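Local coordinates for Protease/Reverse transcriptase/ribonuclease H (Eastern chimpanzee simian foamy virus, PDB 7KSF), which combines protease, reverse transcriptase and ribonuclease H domains in one chain, probably copying viral RNA into DNA and cutting the RNA strand of hybrids, at residues A[592-600]-A[732-743]; A[608-616]-A[641-649]. The protein carries 1 engineered substitution. All blocks are in the same frame, centred on the assembly; numbering follows the deposited sequence.

Contact 1: residues A[592-600]-A[732-743]. With CA (calcium ion), chain B.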
loop_
_atom_site.group_PDB
_atom_site.type_symbol
_atom_site.label_atom_id
_atom_site.label_comp_id
_atom_site.label_asym_id
_atom_site.label_seq_id
_atom_site.Cartn_x
_atom_site.Cartn_y
_atom_site.Cartn_z
ATOM N N PHE A 592 23.121 -14.706 11.109
ATOM C CA PHE A 592 24.019 -14.075 12.069
ATOM C C PHE A 592 24.183 -14.988 13.274
ATOM O O PHE A 592 23.228 -15.211 14.027
ATOM C CB PHE A 592 23.490 -12.705 12.490
ATOM C CG PHE A 592 23.793 -11.611 11.509
ATOM C CD1 PHE A 592 24.926 -10.828 11.655
ATOM C CD2 PHE A 592 22.947 -11.366 10.441
ATOM C CE1 PHE A 592 25.212 -9.819 10.753
ATOM C CE2 PHE A 592 23.226 -10.356 9.536
ATOM C CZ PHE A 592 24.359 -9.582 9.693
ATOM N N TYR A 593 25.388 -15.523 13.450
ATOM C CA TYR A 593 25.719 -16.305 14.632
ATOM C C TYR A 593 26.366 -15.391 15.666
ATOM O O TYR A 593 27.263 -14.610 15.335
ATOM C CB TYR A 593 26.664 -17.455 14.284
ATOM C CG TYR A 593 26.129 -18.416 13.251
ATOM C CD1 TYR A 593 25.252 -19.431 13.605
ATOM C CD2 TYR A 593 26.511 -18.311 11.922
ATOM C CE1 TYR A 593 24.762 -20.312 12.661
ATOM C CE2 TYR A 593 26.028 -19.185 10.970
ATOM C CZ TYR A 593 25.154 -20.184 11.345
ATOM O OH TYR A 593 24.670 -21.060 10.401
ATOM N N THR A 594 25.907 -15.487 16.910
ATOM C CA THR A 594 26.438 -14.670 17.989
ATOM C C THR A 594 26.816 -15.547 19.173
ATOM O O THR A 594 26.379 -16.695 19.292
ATOM C CB THR A 594 25.436 -13.599 18.453
ATOM O OG1 THR A 594 24.254 -14.234 18.960
ATOM C CG2 THR A 594 25.067 -12.677 17.303
ATOM N N ASP A 595 27.637 -14.975 20.048
ATOM C CA ASP A 595 28.093 -15.640 21.263
ATOM C C ASP A 595 28.809 -14.607 22.124
ATOM O O ASP A 595 29.070 -13.483 21.688
ATOM C CB ASP A 595 29.012 -16.824 20.942
ATOM C CG ASP A 595 29.266 -17.709 22.144
ATOM O OD1 ASP A 595 30.198 -17.403 22.917
ATOM O OD2 ASP A 595 28.534 -18.702 22.319
ATOM N N GLY A 596 29.122 -15.005 23.355
ATOM C CA GLY A 596 29.831 -14.149 24.284
ATOM C C GLY A 596 30.371 -14.896 25.486
ATOM O O GLY A 596 29.678 -15.730 26.079
ATOM N N SER A 597 31.609 -14.595 25.859
ATOM C CA SER A 597 32.285 -15.274 26.945
ATOM C C SER A 597 32.770 -14.252 27.959
ATOM O O SER A 597 32.803 -13.047 27.693
ATOM C CB SER A 597 33.453 -16.122 26.423
ATOM O OG SER A 597 33.034 -16.965 25.369
ATOM N N ALA A 598 33.142 -14.753 29.137
ATOM C CA ALA A 598 33.637 -13.880 30.208
ATOM C C ALA A 598 34.424 -14.749 31.197
ATOM O O ALA A 598 33.843 -15.371 32.086
ATOM C CB ALA A 598 32.514 -13.137 30.895
ATOM N N ILE A 599 35.744 -14.769 31.023
ATOM C CA ILE A 599 36.639 -15.448 31.950
ATOM C C ILE A 599 36.901 -14.511 33.120
ATOM O O ILE A 599 36.395 -13.385 33.154
ATOM C CB ILE A 599 37.956 -15.869 31.271
ATOM C CG1 ILE A 599 38.634 -14.656 30.627
ATOM C CG2 ILE A 599 37.710 -16.962 30.245
ATOM C CD1 ILE A 599 39.912 -14.980 29.882
ATOM N N LYS A 600 37.691 -14.968 34.087
ATOM C CA LYS A 600 38.029 -14.144 35.238
ATOM C C LYS A 600 39.093 -13.128 34.845
ATOM O O LYS A 600 40.077 -13.476 34.184
ATOM C CB LYS A 600 38.515 -15.015 36.389
ATOM C CG LYS A 600 37.505 -16.063 36.821
ATOM C CD LYS A 600 38.015 -16.898 37.979
ATOM C CE LYS A 600 36.965 -17.904 38.426
ATOM N NZ LYS A 600 37.424 -18.727 39.578
ATOM N N ASN A 732 27.604 -21.650 14.313
ATOM C CA ASN A 732 27.574 -21.178 15.693
ATOM C C ASN A 732 28.836 -21.582 16.446
ATOM O O ASN A 732 29.256 -20.875 17.372
ATOM C CB ASN A 732 26.332 -21.705 16.408
ATOM C CG ASN A 732 26.169 -21.119 17.797
ATOM O OD1 ASN A 732 26.638 -20.018 18.080
ATOM N ND2 ASN A 732 25.507 -21.861 18.677
ATOM N N ALA A 733 29.448 -22.709 16.071
ATOM C CA ALA A 733 30.728 -23.088 16.662
ATOM C C ALA A 733 31.807 -22.068 16.329
ATOM O O ALA A 733 32.717 -21.830 17.133
ATOM C CB ALA A 733 31.139 -24.478 16.181
ATOM N N LEU A 734 31.721 -21.463 15.146
ATOM C CA LEU A 734 32.689 -20.438 14.761
ATOM C C LEU A 734 32.460 -19.148 15.535
ATOM O O LEU A 734 33.423 -18.472 15.922
ATOM C CB LEU A 734 32.603 -20.189 13.260
ATOM C CG LEU A 734 33.516 -19.099 12.705
ATOM C CD1 LEU A 734 34.962 -19.417 13.033
ATOM C CD2 LEU A 734 33.313 -18.967 11.209
ATOM N N ALA A 735 31.196 -18.787 15.772
ATOM C CA ALA A 735 30.898 -17.565 16.511
ATOM C C ALA A 735 31.352 -17.672 17.961
ATOM O O ALA A 735 31.848 -16.698 18.534
ATOM C CB ALA A 735 29.405 -17.259 16.441
ATOM N N ASP A 736 31.177 -18.845 18.577
ATOM C CA ASP A 736 31.672 -19.041 19.935
ATOM C C ASP A 736 33.190 -18.955 19.987
ATOM O O ASP A 736 33.755 -18.483 20.981
ATOM C CB ASP A 736 31.192 -20.387 20.487
ATOM C CG ASP A 736 31.172 -20.426 22.008
ATOM O OD1 ASP A 736 31.940 -19.675 22.643
ATOM O OD2 ASP A 736 30.380 -21.208 22.574
ATOM N N LYS A 737 33.867 -19.398 18.925
ATOM C CA LYS A 737 35.315 -19.249 18.856
ATOM C C LYS A 737 35.707 -17.776 18.857
ATOM O O LYS A 737 36.626 -17.366 19.576
ATOM C CB LYS A 737 35.857 -19.952 17.611
ATOM C CG LYS A 737 37.352 -19.772 17.402
ATOM C CD LYS A 737 37.825 -20.473 16.139
ATOM C CE LYS A 737 39.329 -20.326 15.959
ATOM N NZ LYS A 737 39.821 -21.028 14.742
ATOM N N LEU A 738 35.006 -16.958 18.067
ATOM C CA LEU A 738 35.320 -15.537 18.017
ATOM C C LEU A 738 35.016 -14.851 19.340
ATOM O O LEU A 738 35.793 -14.011 19.804
ATOM C CB LEU A 738 34.556 -14.869 16.877
ATOM C CG LEU A 738 34.913 -15.352 15.473
ATOM C CD1 LEU A 738 34.063 -14.633 14.446
ATOM C CD2 LEU A 738 36.392 -15.146 15.185
ATOM N N ALA A 739 33.885 -15.191 19.965
ATOM C CA ALA A 739 33.564 -14.608 21.263
ATOM C C ALA A 739 34.620 -14.964 22.298
ATOM O O ALA A 739 34.989 -14.127 23.131
ATOM C CB ALA A 739 32.183 -15.073 21.724
ATOM N N THR A 740 35.124 -16.197 22.251
ATOM C CA THR A 740 36.160 -16.603 23.191
ATOM C C THR A 740 37.455 -15.838 22.943
ATOM O O THR A 740 38.125 -15.419 23.894
ATOM C CB THR A 740 36.388 -18.113 23.099
ATOM O OG1 THR A 740 35.136 -18.796 23.258
ATOM C CG2 THR A 740 37.344 -18.580 24.186
ATOM N N GLN A 741 37.813 -15.634 21.671
ATOM C CA GLN A 741 39.037 -14.900 21.354
ATOM C C GLN A 741 38.994 -13.483 21.909
ATOM O O GLN A 741 39.979 -13.010 22.489
ATOM C CB GLN A 741 39.258 -14.869 19.841
ATOM C CG GLN A 741 39.595 -16.215 19.240
ATOM C CD GLN A 741 39.933 -16.123 17.769
ATOM O OE1 GLN A 741 39.873 -15.048 17.172
ATOM N NE2 GLN A 741 40.295 -17.253 17.177
ATOM N N GLY A 742 37.870 -12.790 21.736
ATOM C CA GLY A 742 37.745 -11.454 22.289
ATOM C C GLY A 742 37.750 -11.435 23.802
ATOM O O GLY A 742 38.226 -10.473 24.409
ATOM N N SER A 743 37.231 -12.491 24.435
ATOM C CA SER A 743 37.208 -12.525 25.892
ATOM C C SER A 743 38.602 -12.723 26.473
ATOM O O SER A 743 38.842 -12.374 27.636
ATOM C CB SER A 743 36.269 -13.628 26.379
ATOM O OG SER A 743 36.196 -13.642 27.796
HETATM CA CA CA B . 28.677 -16.980 25.499
#
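One face of the Tyr593 ring lies over the start of segment 732-743: with CG anti to its own carbonyl carbon (chi1 -58°), the ring is swung above Asn732 N, which sits toward its rim, 3.3 Å from Tyr593 CD1. The ring of His728 meets the tyrosine at about 60°. Tyr593 CB rests on Ala735 CB, 3.5 Å away. One turn of helix beyond Asn732, the carboxylates of Asp595 and Asp736 meet with their planes 33° apart; OD1 of Asp595 is 2.9 Å from OD1 of Asp736, a pair of acceptors with no bond between them. Ala739 CB packs against the Asp595 side of the pair and near Gly596 N. Thr740 OG1 donates to Asp736 O (2.7 Å), which takes Thr740 N from the opposite face of its plane; Ser597 OG in turn makes a weak bond to Thr740 OG1. At the strand's end Ile599 N reaches Ser743 OG weakly (3.4 Å). Small side chains thus let the helix come close to the strand. Asp665 adds a further acid beside Asp595, and Gly596 O binds a calcium ion. Such a gathering of carboxylates is consistent with the acidic active site of ribonucleases H, where divalent cations would offset the mutual repulsion.

Contact 2: residues A[608-616]-A[641-649]; sequences NNAGMGIVH and AEIAAVEFA. With CA (calcium ion), chain B.
Ala641 O receives a weak helical bond from Ala645 N (3.2 Å), while Met612 CB of the strand comes up against the same oxygen. Met612 makes the largest single contribution to this contact. Its CG stands between backbone N and carbonyl carbon (chi1 67°), and from there the extended chain runs obliquely across the helix: CB lies on Ala645 CB at 3.8 Å, SD passes Ala644 O at 3.4 Å, and the CE methyl ends beside Phe648 CB. Two residues along the strand, Ile614 meets the next turn: its CG1 branch ends in CD1, 3.9 Å from Phe648 CD1 in an oblique approach to the ring, while its CG2 lies near Ala649 CB. Trp629 of strand 624-634 meets the Phe648 ring edge-to-face and also touches Ile614. At the other end Ala610 CB rests 4.0 Å from Ala641 CB. The alanines 641, 644 and 645 give the helix a low surface, and the two axes approach to 7.3 Å at 36°. Glu642 points away from the strand and binds the calcium ion through OE2. A helix laid on the central mixed sheet, bringing a glutamate to the metal site, is typical of the RNase H fold.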
loop_
_atom_site.group_PDB
_atom_site.type_symbol
_atom_site.label_atom_id
_atom_site.label_comp_id
_atom_site.label_asym_id
_atom_site.label_seq_id
_atom_site.Cartn_x
_atom_site.Cartn_y
_atom_site.Cartn_z
ATOM N N ASN A 608 36.287 -8.773 36.169
ATOM C CA ASN A 608 35.605 -9.405 35.051
ATOM C C ASN A 608 36.187 -8.895 33.740
ATOM O O ASN A 608 36.866 -7.867 33.692
ATOM C CB ASN A 608 34.095 -9.149 35.095
ATOM C CG ASN A 608 33.364 -10.137 35.976
ATOM O OD1 ASN A 608 33.691 -11.325 36.003
ATOM N ND2 ASN A 608 32.365 -9.654 36.709
ATOM N N ASN A 609 35.906 -9.641 32.676
ATOM C CA ASN A 609 36.302 -9.288 31.320
ATOM C C ASN A 609 35.400 -10.060 30.368
ATOM O O ASN A 609 35.050 -11.207 30.642
ATOM C CB ASN A 609 37.781 -9.610 31.061
ATOM C CG ASN A 609 38.221 -9.241 29.659
ATOM O OD1 ASN A 609 38.955 -9.987 29.008
ATOM N ND2 ASN A 609 37.762 -8.095 29.180
ATOM N N ALA A 610 35.021 -9.427 29.257
ATOM C CA ALA A 610 34.040 -9.998 28.348
ATOM C C ALA A 610 34.541 -9.944 26.913
ATOM O O ALA A 610 35.438 -9.171 26.568
ATOM C CB ALA A 610 32.688 -9.277 28.447
ATOM N N GLY A 611 33.937 -10.784 26.074
ATOM C CA GLY A 611 34.251 -10.840 24.660
ATOM C C GLY A 611 33.161 -11.525 23.863
ATOM O O GLY A 611 32.794 -12.668 24.156
ATOM N N MET A 612 32.634 -10.838 22.854
ATOM C CA MET A 612 31.538 -11.338 22.039
ATOM C C MET A 612 32.029 -11.656 20.633
ATOM O O MET A 612 33.105 -11.229 20.209
ATOM C CB MET A 612 30.393 -10.319 21.988
ATOM C CG MET A 612 30.735 -9.032 21.256
ATOM S SD MET A 612 29.449 -7.782 21.437
ATOM C CE MET A 612 30.016 -6.526 20.297
ATOM N N GLY A 613 31.224 -12.428 19.909
ATOM C CA GLY A 613 31.576 -12.825 18.561
ATOM C C GLY A 613 30.391 -12.796 17.617
ATOM O O GLY A 613 29.293 -13.220 17.985
ATOM N N ILE A 614 30.599 -12.298 16.401
ATOM C CA ILE A 614 29.534 -12.144 15.419
ATOM C C ILE A 614 30.017 -12.708 14.089
ATOM O O ILE A 614 31.154 -12.457 13.674
ATOM C CB ILE A 614 29.103 -10.669 15.260
ATOM C CG1 ILE A 614 28.562 -10.110 16.584
ATOM C CG2 ILE A 614 28.062 -10.525 14.163
ATOM C CD1 ILE A 614 29.606 -9.426 17.451
ATOM N N VAL A 615 29.151 -13.473 13.422
ATOM C CA VAL A 615 29.461 -14.092 12.138
ATOM C C VAL A 615 28.309 -13.821 11.180
ATOM O O VAL A 615 27.146 -14.065 11.519
ATOM C CB VAL A 615 29.700 -15.609 12.274
ATOM C CG1 VAL A 615 29.920 -16.237 10.908
ATOM C CG2 VAL A 615 30.878 -15.888 13.192
ATOM N N HIS A 616 28.631 -13.322 9.987
ATOM C CA HIS A 616 27.650 -13.117 8.925
ATOM C C HIS A 616 27.790 -14.260 7.927
ATOM O O HIS A 616 28.815 -14.374 7.246
ATOM C CB HIS A 616 27.843 -11.763 8.244
ATOM C CG HIS A 616 26.720 -11.380 7.327
ATOM N ND1 HIS A 616 26.275 -10.080 7.201
ATOM C CD2 HIS A 616 25.954 -12.122 6.496
ATOM C CE1 HIS A 616 25.282 -10.042 6.329
ATOM N NE2 HIS A 616 25.066 -11.267 5.888
ATOM N N ALA A 641 27.840 -10.193 27.345
ATOM C CA ALA A 641 28.598 -10.448 26.126
ATOM C C ALA A 641 27.746 -11.179 25.096
ATOM O O ALA A 641 27.894 -10.958 23.888
ATOM C CB ALA A 641 29.861 -11.245 26.451
ATOM N N GLU A 642 26.850 -12.057 25.548
ATOM C CA GLU A 642 25.886 -12.670 24.647
ATOM C C GLU A 642 24.680 -11.774 24.402
ATOM O O GLU A 642 23.943 -12.000 23.437
ATOM C CB GLU A 642 25.441 -14.027 25.199
ATOM C CG GLU A 642 26.576 -15.034 25.290
ATOM C CD GLU A 642 26.145 -16.367 25.855
ATOM O OE1 GLU A 642 25.252 -16.384 26.720
ATOM O OE2 GLU A 642 26.703 -17.402 25.431
ATOM N N ILE A 643 24.472 -10.764 25.250
ATOM C CA ILE A 643 23.434 -9.770 24.999
ATOM C C ILE A 643 23.914 -8.737 23.987
ATOM O O ILE A 643 23.235 -8.462 22.991
ATOM C CB ILE A 643 22.998 -9.100 26.316
ATOM C CG1 ILE A 643 22.032 -9.997 27.092
ATOM C CG2 ILE A 643 22.353 -7.746 26.049
ATOM C CD1 ILE A 643 21.559 -9.391 28.397
ATOM N N ALA A 644 25.086 -8.149 24.224
ATOM C CA ALA A 644 25.615 -7.160 23.292
ATOM C C ALA A 644 26.004 -7.776 21.958
ATOM O O ALA A 644 26.169 -7.043 20.975
ATOM C CB ALA A 644 26.814 -6.437 23.906
ATOM N N ALA A 645 26.152 -9.101 21.893
ATOM C CA ALA A 645 26.542 -9.741 20.642
ATOM C C ALA A 645 25.452 -9.629 19.585
ATOM O O ALA A 645 25.751 -9.631 18.387
ATOM C CB ALA A 645 26.891 -11.210 20.885
ATOM N N VAL A 646 24.192 -9.528 20.001
ATOM C CA VAL A 646 23.107 -9.453 19.034
ATOM C C VAL A 646 22.740 -8.008 18.698
ATOM O O VAL A 646 22.262 -7.737 17.593
ATOM C CB VAL A 646 21.888 -10.244 19.539
ATOM C CG1 VAL A 646 22.288 -11.677 19.859
ATOM C CG2 VAL A 646 21.274 -9.577 20.757
ATOM N N GLU A 647 22.963 -7.068 19.625
ATOM C CA GLU A 647 22.759 -5.657 19.315
ATOM C C GLU A 647 23.628 -5.232 18.142
ATOM O O GLU A 647 23.185 -4.487 17.259
ATOM C CB GLU A 647 23.066 -4.795 20.540
ATOM C CG GLU A 647 23.000 -3.296 20.278
ATOM C CD GLU A 647 23.875 -2.499 21.229
ATOM O OE1 GLU A 647 24.737 -3.114 21.890
ATOM O OE2 GLU A 647 23.703 -1.263 21.309
ATOM N N PHE A 648 24.875 -5.701 18.118
ATOM C CA PHE A 648 25.734 -5.481 16.962
ATOM C C PHE A 648 25.174 -6.184 15.729
ATOM O O PHE A 648 25.168 -5.617 14.632
ATOM C CB PHE A 648 27.146 -5.969 17.281
ATOM C CG PHE A 648 28.168 -5.596 16.260
ATOM C CD1 PHE A 648 28.483 -6.468 15.233
ATOM C CD2 PHE A 648 28.825 -4.382 16.332
ATOM C CE1 PHE A 648 29.429 -6.130 14.291
ATOM C CE2 PHE A 648 29.773 -4.038 15.392
ATOM C CZ PHE A 648 30.077 -4.915 14.370
ATOM N N ALA A 649 24.683 -7.414 15.896
ATOM C CA ALA A 649 24.182 -8.170 14.750
ATOM C C ALA A 649 22.887 -7.577 14.208
ATOM O O ALA A 649 22.647 -7.612 12.996
ATOM C CB ALA A 649 23.979 -9.634 15.132
HETATM CA CA CA B . 28.677 -16.980 25.499
#

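The two contacts lie about 7 Å apart, centre to centre, within the RNase H domain, and share one five-stranded mixed sheet of order 3-2-1-4-5. Strands 590-597 and 610-618 are antiparallel neighbours in it, joined by probable backbone bonds such as Ser597 N to Gly611 O (2.8 Å). Helix 727-744 covers one face in contact 1 and helix 638-654 the other in contact 2: Thr594, turned from the first helix, touches Ala645 and Val646 of the second. Along the chain contact 2 is nested inside the loop closed by contact 1. Gly596 O from one and Glu642 OE2 from the other bind the same calcium ion, so the metal site joins both contacts.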